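PDB 6AQ4: citrate lyase subunit beta-like protein from Mycobacterium tuberculosis H37Rv, which is a magnesium-binding lyase of the HpcH/HpaI aldolase family that binds citramalyl-CoA and may play a role in fatty acid biosynthesis. Local coordinates for residues B[70-75]-B[95-100]; B[187-192]-B[215-220]. All coordinates share one frame; numbering follows the deposited sequence. Where two conformers were deposited one is given.

In the fold
Both contacts belong to one closed barrel of eight parallel strands, and each touches the same citramalyl-CoA. Contact 1 pairs the third and fourth strands, 69-72 and 95-98; contact 2 brings the loop after the seventh strand, 184-187, against the end of the eighth, 213-216. Their centres lie about 17 Å apart and their nearest atoms about 6 Å apart; the two contacts do not touch each other, but the ligand reaches both. R72 of contact 1 holds the citramalyl end, close to the magnesium ion, which lies about 4 Å from the K100 side chain. I217 and H218 of contact 2 hold the pantetheine arm and a phosphate. The V189 side chain stays about 8 Å from the metal.

Contact 1 (B[70-75]-B[95-100]); sequences VVRINA and TVMLPK. With CQM (Citramalyl-CoA), chain L.
The side chain of R72 lies across that of M97 before running on to the bound citramalyl-CoA. CB rests on M97 CB, and CG follows over M97 CG and the carbonyl oxygen of M97. CD then meets the sulfur, M97 SD, at 3.7 Å. The chain is extended through chi1 (-172°) and bends at chi3 (71°), which carries NE to a salt bridge with D42 and turns the guanidinium edge to the ligand. There NH1 donates to CQM O7 at 3.1 Å and NH2 to CQM O2 at 3.2 Å, the latter oxygen in the guanidinium plane. The backbones carrying these side chains form a parallel strand pair of the TIM barrel, the two strands of a beta-alpha-beta unit connected through helix 79-88. V71 pairs with V96 and R72 with M97. V71 N donates to T95 O and M97 N to V71 O, the second at 2.9 Å. I73 N donates to M97 O at 3.1 Å. On the V71 and V96 side, I73 CD1 reaches V96 CG2. Beyond the strand, K100 extends its NZ to salt bridges with E44 and D45 and a hydrogen bond with D146, a magnesium ligand.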
ATOM      1  N   VAL B  70      -5.464 -26.338  13.433  1.00 42.99           N
ATOM      2  CA  VAL B  70      -4.118 -25.927  13.062  1.00 40.41           C
ATOM      3  C   VAL B  70      -3.358 -25.661  14.363  1.00 41.82           C
ATOM      4  O   VAL B  70      -3.970 -25.344  15.386  1.00 42.25           O
ATOM      5  CB  VAL B  70      -4.145 -24.661  12.162  1.00 39.81           C
ATOM      6  CG1 VAL B  70      -2.741 -24.087  11.972  1.00 42.58           C
ATOM      7  CG2 VAL B  70      -4.767 -24.980  10.809  1.00 37.18           C
ATOM      8  N   VAL B  71      -2.041 -25.820  14.349  1.00 40.55           N
ATOM      9  CA  VAL B  71      -1.257 -25.566  15.557  1.00 39.79           C
ATOM     10  C   VAL B  71      -0.309 -24.409  15.309  1.00 35.28           C
ATOM     11  O   VAL B  71       0.541 -24.497  14.427  1.00 39.45           O
ATOM     12  CB  VAL B  71      -0.431 -26.796  15.979  1.00 41.56           C
ATOM     13  CG1 VAL B  71       0.449 -26.461  17.181  1.00 40.79           C
ATOM     14  CG2 VAL B  71      -1.343 -27.989  16.293  1.00 42.31           C
ATOM     15  N   ARG B  72      -0.447 -23.316  16.056  1.00 35.00           N
ATOM     16  CA  ARG B  72       0.545 -22.254  15.917  1.00 30.82           C
ATOM     17  C   ARG B  72       1.790 -22.615  16.716  1.00 28.39           C
ATOM     18  O   ARG B  72       1.745 -22.703  17.941  1.00 30.46           O
ATOM     19  CB  ARG B  72       0.032 -20.876  16.335  1.00 32.88           C
ATOM     20  CG  ARG B  72       1.049 -19.778  15.982  1.00 28.59           C
ATOM     21  CD  ARG B  72       0.456 -18.360  16.027  1.00 29.69           C
ATOM     22  NE  ARG B  72       0.175 -17.920  17.389  1.00 28.26           N
ATOM     23  CZ  ARG B  72      -0.050 -16.658  17.738  1.00 32.00           C
ATOM     24  NH1 ARG B  72      -0.022 -15.700  16.816  1.00 30.41           N
ATOM     25  NH2 ARG B  72      -0.288 -16.354  19.014  1.00 24.33           N
ATOM     26  N   ILE B  73       2.891 -22.846  16.009  1.00 33.43           N
ATOM     27  CA  ILE B  73       4.163 -23.128  16.652  1.00 28.51           C
ATOM     28  C   ILE B  73       4.900 -21.819  16.881  1.00 32.58           C
ATOM     29  O   ILE B  73       4.399 -20.744  16.526  1.00 32.35           O
ATOM     30  CB  ILE B  73       5.015 -24.062  15.801  1.00 31.79           C
ATOM     31  CG1 ILE B  73       5.232 -23.466  14.411  1.00 31.30           C
ATOM     32  CG2 ILE B  73       4.337 -25.412  15.677  1.00 31.45           C
ATOM     33  CD1 ILE B  73       6.030 -24.398  13.480  1.00 33.84           C
ATOM     34  N   ASN B  74       6.083 -21.905  17.477  1.00 27.07           N
ATOM     35  CA  ASN B  74       6.896 -20.721  17.727  1.00 29.56           C
ATOM     36  C   ASN B  74       7.735 -20.368  16.517  1.00 26.08           C
ATOM     37  O   ASN B  74       7.757 -21.115  15.543  1.00 30.77           O
ATOM     38  CB  ASN B  74       7.767 -20.914  18.973  1.00 30.92           C
ATOM     39  CG  ASN B  74       6.952 -20.883  20.247  1.00 30.61           C
ATOM     40  OD1 ASN B  74       6.847 -19.846  20.895  1.00 27.88           O
ATOM     41  ND2 ASN B  74       6.346 -22.017  20.597  1.00 29.96           N
ATOM     42  N   ALA B  75       8.416 -19.227  16.581  1.00 33.00           N
ATOM     43  CA  ALA B  75       9.103 -18.656  15.416  1.00 31.11           C
ATOM     44  C   ALA B  75      10.296 -19.482  14.953  1.00 34.37           C
ATOM     45  O   ALA B  75      10.864 -20.267  15.727  1.00 29.93           O
ATOM     46  CB  ALA B  75       9.560 -17.237  15.724  1.00 25.51           C
ATOM     47  N   THR B  95      -0.920 -29.377   9.687  1.00 47.16           N
ATOM     48  CA  THR B  95      -0.847 -27.971   9.296  1.00 44.65           C
ATOM     49  C   THR B  95      -0.418 -27.092  10.466  1.00 43.10           C
ATOM     50  O   THR B  95      -1.031 -27.105  11.540  1.00 44.36           O
ATOM     51  CB  THR B  95      -2.178 -27.471   8.707  1.00 44.12           C
ATOM     52  OG1 THR B  95      -2.517 -28.267   7.565  1.00 49.63           O
ATOM     53  CG2 THR B  95      -2.071 -26.003   8.279  1.00 32.41           C
ATOM     54  N   VAL B  96       0.648 -26.332  10.255  1.00 35.37           N
ATOM     55  CA  VAL B  96       1.140 -25.446  11.292  1.00 39.84           C
ATOM     56  C   VAL B  96       0.996 -23.983  10.880  1.00 39.56           C
ATOM     57  O   VAL B  96       0.988 -23.660   9.692  1.00 43.58           O
ATOM     58  CB  VAL B  96       2.609 -25.763  11.663  1.00 34.98           C
ATOM     59  CG1 VAL B  96       2.727 -27.179  12.201  1.00 33.00           C
ATOM     60  CG2 VAL B  96       3.530 -25.570  10.469  1.00 34.28           C
ATOM     61  N   MET B  97       0.838 -23.108  11.866  1.00 29.29           N
ATOM     62  CA  MET B  97       0.932 -21.670  11.629  1.00 31.90           C
ATOM     63  C   MET B  97       2.290 -21.161  12.122  1.00 29.91           C
ATOM     64  O   MET B  97       2.678 -21.382  13.266  1.00 29.76           O
ATOM     65  CB  MET B  97      -0.223 -20.914  12.302  1.00 30.33           C
ATOM     66  CG  MET B  97      -0.132 -19.395  12.166  1.00 26.76           C
ATOM     67  SD  MET B  97      -1.541 -18.486  12.861  1.00 34.09           S
ATOM     68  CE  MET B  97      -2.812 -18.820  11.630  1.00 29.86           C
ATOM     69  N   LEU B  98       3.016 -20.479  11.249  1.00 30.13           N
ATOM     70  CA  LEU B  98       4.338 -19.993  11.600  1.00 32.77           C
ATOM     71  C   LEU B  98       4.291 -18.494  11.879  1.00 30.93           C
ATOM     72  O   LEU B  98       4.104 -17.715  10.954  1.00 27.11           O
ATOM     73  CB  LEU B  98       5.312 -20.247  10.447  1.00 30.27           C
ATOM     74  CG  LEU B  98       6.673 -19.570  10.608  1.00 27.18           C
ATOM     75  CD1 LEU B  98       7.494 -20.300  11.688  1.00 26.68           C
ATOM     76  CD2 LEU B  98       7.428 -19.551   9.281  1.00 26.32           C
ATOM     77  N   PRO B  99       4.487 -18.086  13.149  1.00 25.66           N
ATOM     78  CA  PRO B  99       4.444 -16.668  13.522  1.00 29.42           C
ATOM     79  C   PRO B  99       5.753 -15.985  13.148  1.00 29.39           C
ATOM     80  O   PRO B  99       6.761 -16.665  12.977  1.00 30.02           O
ATOM     81  CB  PRO B  99       4.296 -16.713  15.046  1.00 28.56           C
ATOM     82  CG  PRO B  99       5.055 -17.964  15.430  1.00 29.03           C
ATOM     83  CD  PRO B  99       4.796 -18.953  14.301  1.00 25.66           C
ATOM     84  N   LYS B 100       5.733 -14.656  13.059  1.00 24.07           N
ATOM     85  CA  LYS B 100       6.890 -13.874  12.626  1.00 27.49           C
ATOM     86  C   LYS B 100       7.496 -14.458  11.372  1.00 26.91           C
ATOM     87  O   LYS B 100       8.721 -14.521  11.250  1.00 28.30           O
ATOM     88  CB  LYS B 100       7.976 -13.781  13.706  1.00 28.96           C
ATOM     89  CG  LYS B 100       7.693 -12.820  14.870  1.00 28.59           C
ATOM     90  CD  LYS B 100       6.720 -13.407  15.850  1.00 36.26           C
ATOM     91  CE  LYS B 100       6.792 -12.700  17.203  1.00 35.00           C
ATOM     92  NZ  LYS B 100       5.645 -13.095  18.073  1.00 28.45           N
TER
HETATM   93  C2  CQM L 302      -2.059 -11.483  17.853  1.00 46.92           C
HETATM   94  C4  CQM L 302      -0.455 -10.210  16.518  1.00 38.53           C
HETATM   95  C6  CQM L 302      -1.968 -12.003  15.461  1.00 43.54           C
HETATM   96  P2A CQM L 302     -11.771 -15.469  29.649  1.00 60.56           P
HETATM   97  O5A CQM L 302     -12.128 -16.818  30.231  1.00 68.24           O
HETATM   98  O4A CQM L 302     -11.160 -14.571  30.705  1.00 52.28           O
HETATM   99  O3A CQM L 302     -13.005 -14.763  28.985  1.00 79.04           O
HETATM  100  O6A CQM L 302     -10.668 -15.666  28.514  1.00 60.17           O
HETATM  101  P1A CQM L 302     -14.491 -15.203  29.284  1.00 60.07           P
HETATM  102  O1A CQM L 302     -15.424 -14.310  28.478  1.00 63.75           O
HETATM  103  O2A CQM L 302     -14.762 -15.081  30.783  1.00 64.55           O
HETATM  104  O5B CQM L 302     -14.722 -16.693  28.825  1.00 67.81           O
HETATM  105  C5B CQM L 302     -15.979 -17.261  29.012  1.00 66.62           C
HETATM  106  C4B CQM L 302     -16.207 -18.617  28.360  1.00 67.68           C
HETATM  107  O4B CQM L 302     -15.570 -18.608  27.134  1.00 63.40           O
HETATM  108  C3B CQM L 302     -15.542 -19.692  29.092  1.00 67.33           C
HETATM  109  O3B CQM L 302     -16.205 -20.898  28.831  1.00 66.24           O
HETATM  110  C2B CQM L 302     -14.292 -19.719  28.484  1.00 68.29           C
HETATM  111  O2B CQM L 302     -13.515 -20.775  28.958  1.00 74.07           O
HETATM  112  C1B CQM L 302     -14.603 -19.596  27.049  1.00 62.24           C
HETATM  113  P3B CQM L 302     -17.301 -21.427  29.861  1.00 89.46           P
HETATM  114  O7A CQM L 302     -17.756 -22.822  29.450  1.00 93.55           O
HETATM  115  O8A CQM L 302     -18.495 -20.483  29.874  1.00 82.82           O
HETATM  116  O9A CQM L 302     -16.665 -21.466  31.236  1.00 83.75           O
HETATM  117  N9A CQM L 302     -13.512 -19.141  26.179  1.00 55.87           N
HETATM  118  C4A CQM L 302     -12.858 -19.882  25.265  1.00 54.80           C
HETATM  119  N3A CQM L 302     -12.954 -21.156  24.850  1.00 59.50           N
HETATM  120  C2A CQM L 302     -12.152 -21.617  23.891  1.00 50.62           C
HETATM  121  N1A CQM L 302     -11.223 -20.833  23.323  1.00 47.45           N
HETATM  122  C6A CQM L 302     -11.087 -19.553  23.696  1.00 49.93           C
HETATM  123  C5A CQM L 302     -11.913 -19.046  24.686  1.00 52.12           C
HETATM  124  N7A CQM L 302     -12.022 -17.836  25.264  1.00 52.03           N
HETATM  125  C8A CQM L 302     -12.997 -17.901  26.177  1.00 56.53           C
HETATM  126  N6A CQM L 302     -10.099 -18.674  23.096  1.00 45.01           N
HETATM  127  CBP CQM L 302      -8.972 -14.758  27.016  1.00 51.32           C
HETATM  128  CCP CQM L 302     -10.008 -14.522  28.060  1.00 50.68           C
HETATM  129  CDP CQM L 302      -7.722 -15.186  27.730  1.00 51.00           C
HETATM  130  CEP CQM L 302      -8.725 -13.448  26.226  1.00 49.24           C
HETATM  131  CAP CQM L 302      -9.480 -15.858  26.096  1.00 49.97           C
HETATM  132  OAP CQM L 302     -10.571 -15.431  25.318  1.00 40.86           O
HETATM  133  C9P CQM L 302      -8.425 -16.355  25.100  1.00 50.70           C
HETATM  134  O9P CQM L 302      -7.490 -17.032  25.469  1.00 48.01           O
HETATM  135  N8P CQM L 302      -8.539 -16.007  23.699  1.00 43.78           N
HETATM  136  C7P CQM L 302      -7.538 -16.465  22.792  1.00 39.06           C
HETATM  137  C6P CQM L 302      -6.123 -15.983  23.148  1.00 39.80           C
HETATM  138  C5P CQM L 302      -5.103 -16.303  22.095  1.00 44.88           C
HETATM  139  O5P CQM L 302      -5.118 -17.398  21.580  1.00 46.93           O
HETATM  140  N4P CQM L 302      -4.135 -15.299  21.723  1.00 44.21           N
HETATM  141  C3P CQM L 302      -3.161 -15.576  20.671  1.00 43.39           C
HETATM  142  C2P CQM L 302      -3.685 -15.082  19.339  1.00 41.25           C
HETATM  143  S1P CQM L 302      -3.835 -13.297  19.165  1.00 39.47           S
HETATM  144  C1  CQM L 302      -2.153 -12.704  18.773  1.00 52.14           C
HETATM  145  O2  CQM L 302      -1.100 -13.267  19.219  1.00 38.72           O
HETATM  146  C3  CQM L 302      -1.133 -11.585  16.673  1.00 41.45           C
HETATM  147  O7  CQM L 302      -0.180 -12.564  16.944  1.00 31.86           O
HETATM  148  O3  CQM L 302       0.776 -10.002  16.863  1.00 32.57           O
HETATM  149  O4  CQM L 302      -1.112  -9.244  16.051  1.00 36.94           O

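Contact 2 (B[187-192]-B[215-220]); sequences DAVHLD and VCIHPS. With CQM (Citramalyl-CoA), chain L.
V189 and I217 meet at about a right angle, with V189 CG1 pressed against I217 CG2 at 3.5 Å, a close methyl-methyl contact. The same CG1 also touches V215 CG1 at 3.8 Å, so one methyl is shared between two side chains of the 215-220 segment. With chi1 45° and chi2 77°, I217 CG1 and CD1 both lie against H190 O, while CG2 stays on V189 and also approaches the ligand sulfur, CQM S1P. The backbones are joined more loosely, by a weak hydrogen bond from V215 N to D187 O at 3.4 Å and a CA-H...O contact from V189 to V215 O. Here the seventh and eighth strands of the TIM barrel run out into loops at the mouth of the active site, and F20 of the first strand packs on V189, V215 and I217. The I217 carbonyl oxygen accepts from CQM N8P at 2.6 Å and from the CQM OAP hydroxyl. Next along the chain, H218 NE2 donates to the phosphate oxygen CQM O1A at 2.9 Å. P219 CD lies over one face of the H218 ring, offset toward the rim. H218 ND1 accepts a capping bond from S220 N, 33° out of the ring plane, and bonds at both ring nitrogens restrict the ring's rotation. Further out, Q221 OE1 accepts from I217 N, and M259 of a second subunit packs on the I217 side chain.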
ATOM      1  N   ASP B 187      -7.746 -13.002   7.728  1.00 31.81           N
ATOM      2  CA  ASP B 187      -7.728 -11.630   8.226  1.00 33.20           C
ATOM      3  C   ASP B 187      -7.406 -11.579   9.722  1.00 30.20           C
ATOM      4  O   ASP B 187      -7.644 -12.543  10.460  1.00 32.49           O
ATOM      5  CB  ASP B 187      -9.065 -10.939   7.944  1.00 24.98           C
ATOM      6  CG  ASP B 187      -8.955  -9.420   7.962  1.00 32.73           C
ATOM      7  OD1 ASP B 187      -7.837  -8.893   7.762  1.00 27.32           O
ATOM      8  OD2 ASP B 187      -9.996  -8.753   8.164  1.00 32.73           O
ATOM      9  N   ALA B 188      -6.884 -10.437  10.165  1.00 33.64           N
ATOM     10  CA  ALA B 188      -6.369 -10.283  11.524  1.00 31.75           C
ATOM     11  C   ALA B 188      -7.433 -10.338  12.623  1.00 31.98           C
ATOM     12  O   ALA B 188      -8.582  -9.935  12.425  1.00 28.79           O
ATOM     13  CB  ALA B 188      -5.551  -8.993  11.639  1.00 32.09           C
ATOM     14  N   VAL B 189      -7.032 -10.828  13.794  1.00 32.58           N
ATOM     15  CA  VAL B 189      -7.943 -10.932  14.934  1.00 33.92           C
ATOM     16  C   VAL B 189      -8.484  -9.562  15.329  1.00 35.11           C
ATOM     17  O   VAL B 189      -7.834  -8.537  15.087  1.00 34.78           O
ATOM     18  CB  VAL B 189      -7.237 -11.542  16.171  1.00 34.76           C
ATOM     19  CG1 VAL B 189      -7.034 -13.057  16.008  1.00 32.76           C
ATOM     20  CG2 VAL B 189      -5.914 -10.826  16.437  1.00 37.28           C
ATOM     21  N   HIS B 190      -9.670  -9.552  15.941  1.00 38.63           N
ATOM     22  CA  HIS B 190     -10.264  -8.334  16.483  1.00 35.85           C
ATOM     23  C   HIS B 190     -10.143  -8.394  18.007  1.00 38.76           C
ATOM     24  O   HIS B 190     -10.852  -9.168  18.662  1.00 38.17           O
ATOM     25  CB  HIS B 190     -11.740  -8.230  16.076  1.00 35.56           C
ATOM     26  CG  HIS B 190     -12.325  -6.860  16.252  1.00 35.76           C
ATOM     27  ND1 HIS B 190     -12.228  -5.882  15.285  1.00 31.97           N
ATOM     28  CD2 HIS B 190     -13.014  -6.307  17.279  1.00 38.30           C
ATOM     29  CE1 HIS B 190     -12.818  -4.782  15.713  1.00 31.47           C
ATOM     30  NE2 HIS B 190     -13.312  -5.015  16.918  1.00 40.73           N
ATOM     31  N   LEU B 191      -9.248  -7.575  18.560  1.00 37.28           N
ATOM     32  CA  LEU B 191      -8.840  -7.693  19.964  1.00 34.09           C
ATOM     33  C   LEU B 191      -9.806  -7.071  20.973  1.00 38.52           C
ATOM     34  O   LEU B 191      -9.816  -7.477  22.142  1.00 34.69           O
ATOM     35  CB  LEU B 191      -7.425  -7.129  20.175  1.00 37.17           C
ATOM     36  CG  LEU B 191      -6.248  -7.849  19.493  1.00 38.30           C
ATOM     37  CD1 LEU B 191      -4.922  -7.261  19.975  1.00 39.09           C
ATOM     38  CD2 LEU B 191      -6.269  -9.354  19.748  1.00 40.32           C
ATOM     39  N   ASP B 192     -10.598  -6.092  20.524  1.00 39.62           N
ATOM     40  CA  ASP B 192     -11.649  -5.482  21.343  1.00 46.34           C
ATOM     41  C   ASP B 192     -12.820  -6.461  21.435  1.00 41.03           C
ATOM     42  O   ASP B 192     -13.676  -6.493  20.560  1.00 47.74           O
ATOM     43  CB  ASP B 192     -12.109  -4.146  20.729  1.00 41.55           C
ATOM     44  CG  ASP B 192     -12.835  -3.244  21.738  1.00 48.91           C
ATOM     45  OD1 ASP B 192     -13.542  -3.763  22.636  1.00 45.03           O
ATOM     46  OD2 ASP B 192     -12.694  -2.005  21.635  1.00 46.88           O
ATOM     47  N   VAL B 215     -10.007 -14.616  11.657  1.00 37.09           N
ATOM     48  CA  VAL B 215      -9.574 -15.323  12.859  1.00 39.01           C
ATOM     49  C   VAL B 215     -10.099 -14.646  14.117  1.00 33.70           C
ATOM     50  O   VAL B 215     -10.016 -13.422  14.253  1.00 33.74           O
ATOM     51  CB  VAL B 215      -8.038 -15.404  12.925  1.00 37.08           C
ATOM     52  CG1 VAL B 215      -7.590 -16.270  14.115  1.00 34.43           C
ATOM     53  CG2 VAL B 215      -7.498 -15.939  11.611  1.00 27.97           C
ATOM     54  N   CYS B 216     -10.634 -15.445  15.036  1.00 31.95           N
ATOM     55  CA  CYS B 216     -11.181 -14.916  16.285  1.00 34.94           C
ATOM     56  C   CYS B 216     -10.373 -15.316  17.508  1.00 39.17           C
ATOM     57  O   CYS B 216      -9.648 -16.313  17.488  1.00 40.43           O
ATOM     58  CB  CYS B 216     -12.628 -15.378  16.481  1.00 38.08           C
ATOM     59  SG  CYS B 216     -13.718 -14.817  15.178  1.00 45.00           S
ATOM     60  N   ILE B 217     -10.525 -14.533  18.575  1.00 37.54           N
ATOM     61  CA  ILE B 217      -9.857 -14.799  19.844  1.00 39.03           C
ATOM     62  C   ILE B 217     -10.862 -15.040  20.971  1.00 37.49           C
ATOM     63  O   ILE B 217     -10.488 -15.318  22.104  1.00 45.61           O
ATOM     64  CB  ILE B 217      -8.840 -13.694  20.202  1.00 36.68           C
ATOM     65  CG1 ILE B 217      -9.432 -12.298  19.972  1.00 41.10           C
ATOM     66  CG2 ILE B 217      -7.570 -13.854  19.328  1.00 33.74           C
ATOM     67  CD1 ILE B 217     -10.400 -11.815  21.046  1.00 47.37           C
ATOM     68  N   HIS B 218     -12.146 -14.954  20.652  1.00 46.01           N
ATOM     69  CA  HIS B 218     -13.181 -15.310  21.619  1.00 48.17           C
ATOM     70  C   HIS B 218     -14.309 -16.050  20.900  1.00 47.08           C
ATOM     71  O   HIS B 218     -14.666 -15.697  19.780  1.00 50.29           O
ATOM     72  CB  HIS B 218     -13.710 -14.059  22.334  1.00 52.82           C
ATOM     73  CG  HIS B 218     -14.510 -14.358  23.566  1.00 50.12           C
ATOM     74  ND1 HIS B 218     -15.881 -14.500  23.550  1.00 58.84           N
ATOM     75  CD2 HIS B 218     -14.131 -14.542  24.852  1.00 45.41           C
ATOM     76  CE1 HIS B 218     -16.311 -14.763  24.772  1.00 60.29           C
ATOM     77  NE2 HIS B 218     -15.269 -14.797  25.582  1.00 52.59           N
ATOM     78  N   PRO B 219     -14.864 -17.095  21.534  1.00 49.67           N
ATOM     79  CA  PRO B 219     -15.961 -17.834  20.895  1.00 50.98           C
ATOM     80  C   PRO B 219     -17.177 -16.947  20.605  1.00 49.81           C
ATOM     81  O   PRO B 219     -17.880 -17.170  19.616  1.00 53.58           O
ATOM     82  CB  PRO B 219     -16.300 -18.925  21.918  1.00 54.18           C
ATOM     83  CG  PRO B 219     -15.698 -18.459  23.211  1.00 53.50           C
ATOM     84  CD  PRO B 219     -14.490 -17.668  22.837  1.00 49.72           C
ATOM     85  N   SER B 220     -17.411 -15.938  21.440  1.00 53.12           N
ATOM     86  CA  SER B 220     -18.533 -15.018  21.223  1.00 55.24           C
ATOM     87  C   SER B 220     -18.444 -14.329  19.867  1.00 52.21           C
ATOM     88  O   SER B 220     -19.446 -13.858  19.335  1.00 53.93           O
ATOM     89  CB  SER B 220     -18.591 -13.952  22.319  1.00 58.89           C
ATOM     90  OG  SER B 220     -17.448 -13.111  22.262  1.00 60.17           O
TER
HETATM   91  C2  CQM L 302      -2.059 -11.483  17.853  1.00 46.92           C
HETATM   92  C4  CQM L 302      -0.455 -10.210  16.518  1.00 38.53           C
HETATM   93  C6  CQM L 302      -1.968 -12.003  15.461  1.00 43.54           C
HETATM   94  P2A CQM L 302     -11.771 -15.469  29.649  1.00 60.56           P
HETATM   95  O5A CQM L 302     -12.128 -16.818  30.231  1.00 68.24           O
HETATM   96  O4A CQM L 302     -11.160 -14.571  30.705  1.00 52.28           O
HETATM   97  O3A CQM L 302     -13.005 -14.763  28.985  1.00 79.04           O
HETATM   98  O6A CQM L 302     -10.668 -15.666  28.514  1.00 60.17           O
HETATM   99  P1A CQM L 302     -14.491 -15.203  29.284  1.00 60.07           P
HETATM  100  O1A CQM L 302     -15.424 -14.310  28.478  1.00 63.75           O
HETATM  101  O2A CQM L 302     -14.762 -15.081  30.783  1.00 64.55           O
HETATM  102  O5B CQM L 302     -14.722 -16.693  28.825  1.00 67.81           O
HETATM  103  C5B CQM L 302     -15.979 -17.261  29.012  1.00 66.62           C
HETATM  104  C4B CQM L 302     -16.207 -18.617  28.360  1.00 67.68           C
HETATM  105  O4B CQM L 302     -15.570 -18.608  27.134  1.00 63.40           O
HETATM  106  C3B CQM L 302     -15.542 -19.692  29.092  1.00 67.33           C
HETATM  107  O3B CQM L 302     -16.205 -20.898  28.831  1.00 66.24           O
HETATM  108  C2B CQM L 302     -14.292 -19.719  28.484  1.00 68.29           C
HETATM  109  O2B CQM L 302     -13.515 -20.775  28.958  1.00 74.07           O
HETATM  110  C1B CQM L 302     -14.603 -19.596  27.049  1.00 62.24           C
HETATM  111  P3B CQM L 302     -17.301 -21.427  29.861  1.00 89.46           P
HETATM  112  O7A CQM L 302     -17.756 -22.822  29.450  1.00 93.55           O
HETATM  113  O8A CQM L 302     -18.495 -20.483  29.874  1.00 82.82           O
HETATM  114  O9A CQM L 302     -16.665 -21.466  31.236  1.00 83.75           O
HETATM  115  N9A CQM L 302     -13.512 -19.141  26.179  1.00 55.87           N
HETATM  116  C4A CQM L 302     -12.858 -19.882  25.265  1.00 54.80           C
HETATM  117  N3A CQM L 302     -12.954 -21.156  24.850  1.00 59.50           N
HETATM  118  C2A CQM L 302     -12.152 -21.617  23.891  1.00 50.62           C
HETATM  119  N1A CQM L 302     -11.223 -20.833  23.323  1.00 47.45           N
HETATM  120  C6A CQM L 302     -11.087 -19.553  23.696  1.00 49.93           C
HETATM  121  C5A CQM L 302     -11.913 -19.046  24.686  1.00 52.12           C
HETATM  122  N7A CQM L 302     -12.022 -17.836  25.264  1.00 52.03           N
HETATM  123  C8A CQM L 302     -12.997 -17.901  26.177  1.00 56.53           C
HETATM  124  N6A CQM L 302     -10.099 -18.674  23.096  1.00 45.01           N
HETATM  125  CBP CQM L 302      -8.972 -14.758  27.016  1.00 51.32           C
HETATM  126  CCP CQM L 302     -10.008 -14.522  28.060  1.00 50.68           C
HETATM  127  CDP CQM L 302      -7.722 -15.186  27.730  1.00 51.00           C
HETATM  128  CEP CQM L 302      -8.725 -13.448  26.226  1.00 49.24           C
HETATM  129  CAP CQM L 302      -9.480 -15.858  26.096  1.00 49.97           C
HETATM  130  OAP CQM L 302     -10.571 -15.431  25.318  1.00 40.86           O
HETATM  131  C9P CQM L 302      -8.425 -16.355  25.100  1.00 50.70           C
HETATM  132  O9P CQM L 302      -7.490 -17.032  25.469  1.00 48.01           O
HETATM  133  N8P CQM L 302      -8.539 -16.007  23.699  1.00 43.78           N
HETATM  134  C7P CQM L 302      -7.538 -16.465  22.792  1.00 39.06           C
HETATM  135  C6P CQM L 302      -6.123 -15.983  23.148  1.00 39.80           C
HETATM  136  C5P CQM L 302      -5.103 -16.303  22.095  1.00 44.88           C
HETATM  137  O5P CQM L 302      -5.118 -17.398  21.580  1.00 46.93           O
HETATM  138  N4P CQM L 302      -4.135 -15.299  21.723  1.00 44.21           N
HETATM  139  C3P CQM L 302      -3.161 -15.576  20.671  1.00 43.39           C
HETATM  140  C2P CQM L 302      -3.685 -15.082  19.339  1.00 41.25           C
HETATM  141  S1P CQM L 302      -3.835 -13.297  19.165  1.00 39.47           S
HETATM  142  C1  CQM L 302      -2.153 -12.704  18.773  1.00 52.14           C
HETATM  143  O2  CQM L 302      -1.100 -13.267  19.219  1.00 38.72           O
HETATM  144  C3  CQM L 302      -1.133 -11.585  16.673  1.00 41.45           C
HETATM  145  O7  CQM L 302      -0.180 -12.564  16.944  1.00 31.86           O
HETATM  146  O3  CQM L 302       0.776 -10.002  16.863  1.00 32.57           O
HETATM  147  O4  CQM L 302      -1.112  -9.244  16.051  1.00 36.94           O